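Local coordinates for protein alanine racemase (Actinobacillus succinogenes, PDB 3C3K) that is of unknown function but has the two-lobed alpha/beta fold of periplasmic binding proteins, as in the effector-binding cores of LacI-type regulators, at residues 198-203 with 208-213; 170-175 with 203-208; 223-228 with 272-277. All coordinates share one frame; numbering follows the deposited sequence.

Contact 1 (198-203 with 208-213)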
loop_
_atom_site.group_PDB
_atom_site.type_symbol
_atom_site.label_atom_id
_atom_site.label_comp_id
_atom_site.label_asym_id
_atom_site.label_seq_id
_atom_site.Cartn_x
_atom_site.Cartn_y
_atom_site.Cartn_z
ATOM N N GLY B 198 1.537 5.546 13.938
ATOM C CA GLY B 198 1.782 6.979 14.183
ATOM C C GLY B 198 1.514 7.309 15.636
ATOM O O GLY B 198 2.207 8.137 16.257
ATOM N N ALA B 199 0.526 6.634 16.218
ATOM C CA ALA B 199 0.307 6.852 17.640
ATOM C C ALA B 199 1.538 6.414 18.468
ATOM O O ALA B 199 2.000 7.157 19.324
ATOM C CB ALA B 199 -0.982 6.208 18.090
ATOM N N ILE B 200 2.086 5.239 18.170
ATOM C CA ILE B 200 3.282 4.712 18.807
ATOM C C ILE B 200 4.469 5.684 18.630
ATOM O O ILE B 200 5.177 6.028 19.592
ATOM C CB ILE B 200 3.656 3.323 18.200
ATOM C CG1 ILE B 200 2.609 2.275 18.607
ATOM C CG2 ILE B 200 5.090 2.931 18.608
ATOM C CD1 ILE B 200 2.929 0.759 18.238
ATOM N N GLN B 201 4.653 6.190 17.423
ATOM C CA GLN B 201 5.658 7.236 17.228
ATOM C C GLN B 201 5.471 8.503 18.076
ATOM O O GLN B 201 6.415 8.982 18.713
ATOM C CB GLN B 201 5.746 7.636 15.775
ATOM C CG GLN B 201 6.942 8.557 15.597
ATOM C CD GLN B 201 7.396 8.741 14.189
ATOM O OE1 GLN B 201 7.385 9.861 13.664
ATOM N NE2 GLN B 201 7.903 7.665 13.594
ATOM N N ALA B 202 4.280 9.081 18.108
ATOM C CA ALA B 202 4.069 10.283 18.954
ATOM C C ALA B 202 4.231 9.981 20.441
ATOM O O ALA B 202 4.766 10.784 21.242
ATOM C CB ALA B 202 2.662 10.815 18.723
ATOM N N LEU B 203 3.762 8.836 20.842
ATOM C CA LEU B 203 3.846 8.428 22.244
ATOM C C LEU B 203 5.333 8.343 22.713
ATOM O O LEU B 203 5.726 8.888 23.766
ATOM C CB LEU B 203 3.130 7.086 22.419
ATOM C CG LEU B 203 1.580 7.185 22.511
ATOM C CD1 LEU B 203 1.033 5.824 22.630
ATOM C CD2 LEU B 203 1.097 8.025 23.722
ATOM N N LEU B 208 6.408 8.649 26.594
ATOM C CA LEU B 208 5.488 7.837 27.276
ATOM C C LEU B 208 5.837 6.382 26.973
ATOM O O LEU B 208 6.286 6.048 25.892
ATOM C CB LEU B 208 4.093 8.245 26.884
ATOM C CG LEU B 208 3.731 9.684 27.325
ATOM C CD1 LEU B 208 2.648 10.357 26.410
ATOM C CD2 LEU B 208 3.253 9.625 28.765
ATOM N N SER B 209 5.694 5.544 27.976
ATOM C CA SER B 209 6.041 4.145 27.890
ATOM C C SER B 209 4.834 3.417 27.373
ATOM O O SER B 209 3.725 3.712 27.771
ATOM C CB SER B 209 6.339 3.630 29.298
ATOM O OG SER B 209 7.714 3.762 29.529
ATOM N N ILE B 210 5.056 2.420 26.545
ATOM C CA ILE B 210 3.973 1.654 25.964
ATOM C C ILE B 210 4.244 0.203 26.293
ATOM O O ILE B 210 5.292 -0.314 25.925
ATOM C CB ILE B 210 3.961 1.825 24.428
ATOM C CG1 ILE B 210 3.903 3.320 24.005
ATOM C CG2 ILE B 210 2.806 0.979 23.764
ATOM C CD1 ILE B 210 4.276 3.563 22.519
ATOM N N PRO B 211 3.294 -0.497 26.936
ATOM C CA PRO B 211 1.940 -0.078 27.365
ATOM C C PRO B 211 1.849 0.598 28.697
ATOM O O PRO B 211 0.755 0.981 29.108
ATOM C CB PRO B 211 1.199 -1.416 27.459
ATOM C CG PRO B 211 2.311 -2.379 27.931
ATOM C CD PRO B 211 3.558 -1.934 27.234
ATOM N N GLN B 212 2.960 0.682 29.429
ATOM C CA GLN B 212 2.882 1.006 30.869
ATOM C C GLN B 212 2.163 2.320 31.121
ATOM O O GLN B 212 1.293 2.389 31.961
ATOM C CB GLN B 212 4.289 1.003 31.500
ATOM C CG GLN B 212 4.936 -0.405 31.490
ATOM C CD GLN B 212 5.548 -0.884 30.124
ATOM O OE1 GLN B 212 5.761 -0.119 29.174
ATOM N NE2 GLN B 212 5.866 -2.188 30.072
ATOM N N ASP B 213 2.518 3.362 30.378
ATOM C CA ASP B 213 1.807 4.636 30.478
ATOM C C ASP B 213 0.545 4.665 29.589
ATOM O O ASP B 213 -0.508 5.132 30.031
ATOM C CB ASP B 213 2.720 5.763 30.051
ATOM C CG ASP B 213 3.859 5.979 31.034
ATOM O OD1 ASP B 213 3.625 5.860 32.256
ATOM O OD2 ASP B 213 5.005 6.179 30.597
#
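Ile200, on the last turns of helix 193-205, offers its CG2 branch to the end of the Ile210 side chain, CG2 to CD1 4.0 Å. The two chains meet at about a right angle, and the same methyl, Ile210 CD1, also lies 3.9 Å from the carbonyl oxygen Ile200 O. One turn on, Leu203 meets both Ile210 and Leu208. Its CB comes within 3.7 Å of Ile210 CD1, again crosswise. Chi1 of -80° puts CG of Leu203 beside the backbone N, and with chi2 at 178° the branches diverge: CD1 packs against CG1 and CD1 of Ile210, and CD2 meets Leu208 CD1 at 3.9 Å. Val214 and Val216 also pack on Leu203, which is buried. Its backbone is held as well, since Leu208 N donates to Leu203 O over 2.9 Å at a nearly straight 166°. Beyond it, Ser209 N bonds Asp213 OD2 on the carboxylate's anti side, and a cis peptide precedes Pro211. The bond from Leu208 N to Leu203 O, a weak one from Gly207 N to Thr204 O and the positive phi of Gly207 make a Schellman motif ending the helix, accompanied by the apolar Leu203-Leu208 contact.

Contact 2 (170-175 with 203-208)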
loop_
_atom_site.group_PDB
_atom_site.type_symbol
_atom_site.label_atom_id
_atom_site.label_comp_id
_atom_site.label_asym_id
_atom_site.label_seq_id
_atom_site.Cartn_x
_atom_site.Cartn_y
_atom_site.Cartn_z
ATOM N N ALA B 170 -0.944 11.315 10.173
ATOM C CA ALA B 170 -2.264 11.591 10.684
ATOM C C ALA B 170 -2.457 10.951 12.039
ATOM O O ALA B 170 -3.089 11.522 12.900
ATOM C CB ALA B 170 -3.298 11.114 9.748
ATOM N N GLY B 171 -1.921 9.754 12.230
ATOM C CA GLY B 171 -2.014 9.069 13.518
ATOM C C GLY B 171 -1.301 9.843 14.646
ATOM O O GLY B 171 -1.736 9.876 15.808
ATOM N N LYS B 172 -0.161 10.401 14.281
ATOM C CA LYS B 172 0.763 11.035 15.163
ATOM C C LYS B 172 0.093 12.342 15.601
ATOM O O LYS B 172 0.040 12.640 16.797
ATOM C CB LYS B 172 2.060 11.305 14.346
ATOM C CG LYS B 172 3.234 11.653 15.130
ATOM C CD LYS B 172 4.559 11.594 14.337
ATOM C CE LYS B 172 5.604 12.269 15.221
ATOM N NZ LYS B 172 6.931 12.161 14.594
ATOM N N LEU B 173 -0.461 13.074 14.638
ATOM C CA LEU B 173 -1.240 14.292 14.907
ATOM C C LEU B 173 -2.523 14.084 15.776
ATOM O O LEU B 173 -2.789 14.853 16.739
ATOM C CB LEU B 173 -1.635 14.899 13.582
ATOM C CG LEU B 173 -0.435 15.289 12.743
ATOM C CD1 LEU B 173 -0.895 15.785 11.334
ATOM C CD2 LEU B 173 0.313 16.392 13.465
ATOM N N ALA B 174 -3.334 13.084 15.426
ATOM C CA ALA B 174 -4.399 12.638 16.282
ATOM C C ALA B 174 -3.879 12.391 17.735
ATOM O O ALA B 174 -4.486 12.789 18.705
ATOM C CB ALA B 174 -5.030 11.336 15.716
ATOM N N THR B 175 -2.757 11.716 17.882
ATOM C CA THR B 175 -2.238 11.428 19.178
ATOM C C THR B 175 -1.800 12.682 19.942
ATOM O O THR B 175 -2.117 12.828 21.111
ATOM C CB THR B 175 -1.122 10.381 19.091
ATOM O OG1 THR B 175 -1.669 9.197 18.462
ATOM C CG2 THR B 175 -0.556 10.103 20.451
ATOM N N LEU B 203 3.762 8.836 20.842
ATOM C CA LEU B 203 3.846 8.428 22.244
ATOM C C LEU B 203 5.333 8.343 22.713
ATOM O O LEU B 203 5.726 8.888 23.766
ATOM C CB LEU B 203 3.130 7.086 22.419
ATOM C CG LEU B 203 1.580 7.185 22.511
ATOM C CD1 LEU B 203 1.033 5.824 22.630
ATOM C CD2 LEU B 203 1.097 8.025 23.722
ATOM N N THR B 204 6.141 7.653 21.909
ATOM C CA THR B 204 7.588 7.514 22.108
ATOM C C THR B 204 8.328 8.844 22.110
ATOM O O THR B 204 9.231 9.076 22.947
ATOM C CB THR B 204 8.185 6.628 21.029
ATOM O OG1 THR B 204 7.495 5.378 21.056
ATOM C CG2 THR B 204 9.646 6.414 21.260
ATOM N N GLU B 205 7.976 9.717 21.183
ATOM C CA GLU B 205 8.631 11.021 21.116
ATOM C C GLU B 205 8.182 11.898 22.271
ATOM O O GLU B 205 8.815 12.881 22.600
ATOM C CB GLU B 205 8.325 11.697 19.798
ATOM C CG GLU B 205 9.019 11.047 18.629
ATOM C CD GLU B 205 8.593 11.658 17.311
ATOM O OE1 GLU B 205 7.698 12.529 17.316
ATOM O OE2 GLU B 205 9.161 11.276 16.276
ATOM N N SER B 206 7.071 11.546 22.887
ATOM C CA SER B 206 6.537 12.319 23.995
ATOM C C SER B 206 7.096 11.735 25.300
ATOM O O SER B 206 6.838 12.251 26.361
ATOM C CB SER B 206 5.007 12.269 23.984
ATOM O OG SER B 206 4.443 13.143 22.999
ATOM N N GLY B 207 7.821 10.609 25.212
ATOM C CA GLY B 207 8.425 9.960 26.396
ATOM C C GLY B 207 7.446 9.142 27.232
ATOM O O GLY B 207 7.620 8.945 28.442
ATOM N N LEU B 208 6.408 8.649 26.594
ATOM C CA LEU B 208 5.488 7.837 27.276
ATOM C C LEU B 208 5.837 6.382 26.973
ATOM O O LEU B 208 6.286 6.048 25.892
ATOM C CB LEU B 208 4.093 8.245 26.884
ATOM C CG LEU B 208 3.731 9.684 27.325
ATOM C CD1 LEU B 208 2.648 10.357 26.410
ATOM C CD2 LEU B 208 3.253 9.625 28.765
#
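Lys172 and Glu205 form a salt bridge between helices 168-179 and 193-205. The lysine is extended all the way to its ammonium group, starting with CG anti to the backbone N (chi1 -166°), so that its end comes nearer to the other helix than its root suggests. There Lys172 NZ sits before both carboxylate oxygens, 2.9 Å from Glu205 OE1 and likewise 2.9 Å from Glu205 OE2. Glu205 is extended beyond CG too, and the two side chains cross at about a right angle. Each N-H contact is weak as a hydrogen bond, so the attraction is probably largely electrostatic, shared by both oxygens. The stronger polar partner of Lys172 NZ is Gln201 OE1, one turn earlier on the glutamate's helix; the ammonium group thus links two successive turns.

Apolar packing lies deeper. Thr175 turns its methyl to Leu203, CG2 to CG 4.2 Å, and the side chains again cross nearly perpendicularly. Thr175 also packs on Ala199 and Ala202 of the same helix, and on Ile130 of strand 127-131.

The hydroxyl of this threonine is satisfied within its own helix. Thr175 OG1 donates to Gly171 O over 2.7 Å, 26° out of the carbonyl plane, while Thr175 N reaches the same oxygen over 3.0 Å from the opposite face. With the hydroxyl turned back to the preceding turn, the CG2 branch is the one presented to Leu203.

Buried Thr175-Leu203 packing, continued by Ala199 and Ala202, joins the two helices, with an ion pair nearer the surface. They are the consecutive connections of the beta-alpha-beta crossovers running from strand 159-162 through 187-190 to 215-217, packed side by side as in the Rossmann-like lobes of periplasmic binding proteins.

Contact 3 (223-228 with 272-277)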
loop_
_atom_site.group_PDB
_atom_site.type_symbol
_atom_site.label_atom_id
_atom_site.label_comp_id
_atom_site.label_asym_id
_atom_site.label_seq_id
_atom_site.Cartn_x
_atom_site.Cartn_y
_atom_site.Cartn_z
ATOM N N ASP B 223 1.021 -5.685 7.622
ATOM C CA ASP B 223 2.451 -5.858 7.993
ATOM C C ASP B 223 3.015 -4.768 8.905
ATOM O O ASP B 223 3.846 -5.069 9.757
ATOM C CB ASP B 223 3.374 -5.906 6.781
ATOM C CG ASP B 223 3.257 -7.190 6.034
ATOM O OD1 ASP B 223 2.390 -8.029 6.403
ATOM O OD2 ASP B 223 4.009 -7.338 5.056
ATOM N N ILE B 224 2.552 -3.526 8.778
ATOM C CA ILE B 224 3.099 -2.462 9.645
ATOM C C ILE B 224 2.953 -2.827 11.110
ATOM O O ILE B 224 3.775 -2.464 11.947
ATOM C CB ILE B 224 2.542 -1.013 9.347
ATOM C CG1 ILE B 224 3.457 0.082 9.944
ATOM C CG2 ILE B 224 1.156 -0.790 9.948
ATOM C CD1 ILE B 224 4.898 0.065 9.392
ATOM N N SER B 225 1.906 -3.572 11.425
ATOM C CA SER B 225 1.681 -3.948 12.809
ATOM C C SER B 225 2.780 -4.904 13.333
ATOM O O SER B 225 2.925 -5.088 14.561
ATOM C CB SER B 225 0.286 -4.525 12.969
ATOM O OG SER B 225 0.231 -5.869 12.514
ATOM N N GLN B 226 3.568 -5.490 12.432
ATOM C CA GLN B 226 4.670 -6.348 12.856
ATOM C C GLN B 226 6.062 -5.671 12.757
ATOM O O GLN B 226 7.109 -6.292 13.012
ATOM C CB GLN B 226 4.669 -7.602 12.027
ATOM C CG GLN B 226 3.372 -8.361 12.197
ATOM C CD GLN B 226 3.291 -9.463 11.213
ATOM O OE1 GLN B 226 3.592 -9.284 10.026
ATOM N NE2 GLN B 226 2.904 -10.621 11.674
ATOM N N ILE B 227 6.029 -4.399 12.383
ATOM C CA ILE B 227 7.201 -3.619 12.189
ATOM C C ILE B 227 7.442 -2.592 13.302
ATOM O O ILE B 227 8.585 -2.139 13.495
ATOM C CB ILE B 227 7.180 -2.949 10.811
ATOM C CG1 ILE B 227 7.377 -4.004 9.747
ATOM C CG2 ILE B 227 8.411 -2.065 10.651
ATOM C CD1 ILE B 227 6.814 -3.631 8.404
ATOM N N THR B 228 6.371 -2.204 14.007
ATOM C CA THR B 228 6.479 -1.098 14.943
ATOM C C THR B 228 7.174 -1.623 16.176
ATOM O O THR B 228 7.218 -2.862 16.423
ATOM C CB THR B 228 5.089 -0.544 15.309
ATOM O OG1 THR B 228 4.235 -1.630 15.716
ATOM C CG2 THR B 228 4.500 0.122 14.112
ATOM N N VAL B 272 -5.301 -10.097 18.189
ATOM C CA VAL B 272 -3.913 -10.601 18.238
ATOM C C VAL B 272 -3.103 -9.709 19.196
ATOM O O VAL B 272 -2.895 -8.538 18.945
ATOM C CB VAL B 272 -3.295 -10.632 16.826
ATOM C CG1 VAL B 272 -1.856 -10.853 16.908
ATOM C CG2 VAL B 272 -4.004 -11.703 15.952
ATOM N N ARG B 273 -2.706 -10.293 20.320
ATOM C CA ARG B 273 -2.029 -9.584 21.413
ATOM C C ARG B 273 -0.556 -9.450 21.169
ATOM O O ARG B 273 0.157 -10.468 21.036
ATOM C CB ARG B 273 -2.187 -10.330 22.718
ATOM C CG ARG B 273 -3.585 -10.815 22.937
ATOM C CD ARG B 273 -3.668 -12.018 23.910
ATOM N NE ARG B 273 -5.069 -12.234 24.233
ATOM C CZ ARG B 273 -5.764 -11.412 25.012
ATOM N NH1 ARG B 273 -7.047 -11.653 25.232
ATOM N NH2 ARG B 273 -5.177 -10.348 25.567
ATOM N N ARG B 274 -0.085 -8.195 21.125
ATOM C CA ARG B 274 1.340 -7.995 21.078
ATOM C C ARG B 274 1.843 -7.140 22.242
ATOM O O ARG B 274 1.122 -6.937 23.212
ATOM C CB ARG B 274 1.757 -7.448 19.724
ATOM C CG ARG B 274 1.210 -8.336 18.597
ATOM C CD ARG B 274 1.905 -8.064 17.282
ATOM N NE ARG B 274 1.521 -9.041 16.262
ATOM C CZ ARG B 274 0.762 -8.767 15.214
ATOM N NH1 ARG B 274 0.279 -7.530 15.021
ATOM N NH2 ARG B 274 0.514 -9.730 14.329
ATOM N N GLN B 275 3.049 -6.619 22.127
ATOM C CA GLN B 275 3.678 -5.898 23.216
ATOM C C GLN B 275 3.058 -4.521 23.465
ATOM O O GLN B 275 3.155 -4.007 24.554
ATOM C CB GLN B 275 5.175 -5.805 22.949
ATOM C CG GLN B 275 5.979 -4.977 23.989
ATOM C CD GLN B 275 7.479 -5.302 23.943
ATOM O OE1 GLN B 275 8.089 -5.335 22.836
ATOM N NE2 GLN B 275 8.070 -5.619 25.128
ATOM N N SER B 276 2.352 -3.982 22.492
ATOM C CA SER B 276 1.815 -2.606 22.590
ATOM C C SER B 276 0.640 -2.500 23.542
ATOM O O SER B 276 0.245 -1.415 23.902
ATOM C CB SER B 276 1.397 -2.111 21.211
ATOM O OG SER B 276 0.173 -2.715 20.856
ATOM N N SER B 277 0.072 -3.643 23.937
ATOM C CA SER B 277 -0.985 -3.627 24.911
ATOM C C SER B 277 -0.728 -4.542 26.107
ATOM O O SER B 277 -1.142 -4.220 27.225
ATOM C CB SER B 277 -2.327 -3.971 24.248
ATOM O OG SER B 277 -2.372 -5.320 23.834
#
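Arg274 reaches out of the chain after strand 270-272 and lays its guanidinium beside Ser225 and Gln226. The arginine is extended from CG to NE, with CG anti to the carbonyl carbon (chi1 -53°), which carries the charged group across the gap although the backbones stay well apart, Gln226 CA to Arg274 CA 9.0 Å.

One face of the guanidinium is met by the aliphatic part of Gln226: CG stands 3.8 Å above the plane, toward its rim. On the opposite face Val272 CG1 lies 3.5 Å from the guanidinium plane, so one carbon lies over each face, both off-centre. The glutamine, extended beyond CG, runs obliquely past the arginine, its amide turned 52° from the guanidinium. Its NE2 is 3.7 Å from Arg274 NH2, a neighbour without a bond. The OE1 end makes a weak hydrogen bond to Tyr168 OH of the second subunit.

Ser225 holds its OG between the backbone N and the carbonyl carbon (chi1 78°), where it bonds Val222 O, just before the segment. Arg274 NH1 approaches the same OG obliquely at 3.0 Å, but the bond is strongly bent and weak. The firmer acceptor for NH1 is Leu232 O, which probably limits rotation of the guanidinium, and the serine adds a second polar contact. The two oxygens would help to compensate the positive charge at NH1.

At the backbone, Gln226 O accepts from Gln201 NE2 of the second subunit, and Ile227 packs on Ile224 there. The loop between strands 215-217 and 234-236 therefore faces the subunit partner on one flank and, through Ser225 and Gln226, meets the chain that follows strand 270-272 in this periplasmic-binding-protein-like fold.

In the fold
Following the chain, helix 168-179 comes first with residues 170-175, whose partner is reached only after 27 intervening residues that include strand 187-190. Contact 1 opens before that loop closes: its segments alternate with those of contact 2, so the two cross, sharing Leu203 near the end of helix 193-205 and Leu208 just beyond it. Contact 1 spans just four residues and turns the chain toward strand 215-217. Contact 3 follows in series, closing a loop of 43 residues that takes in strand 234-236 and helix 239-254. It lies away from contact 2, yet Pro211 and Ile210 of contact 1 pack on Gln275 and Ser276, joining the helix-end turn to the C-terminal tail.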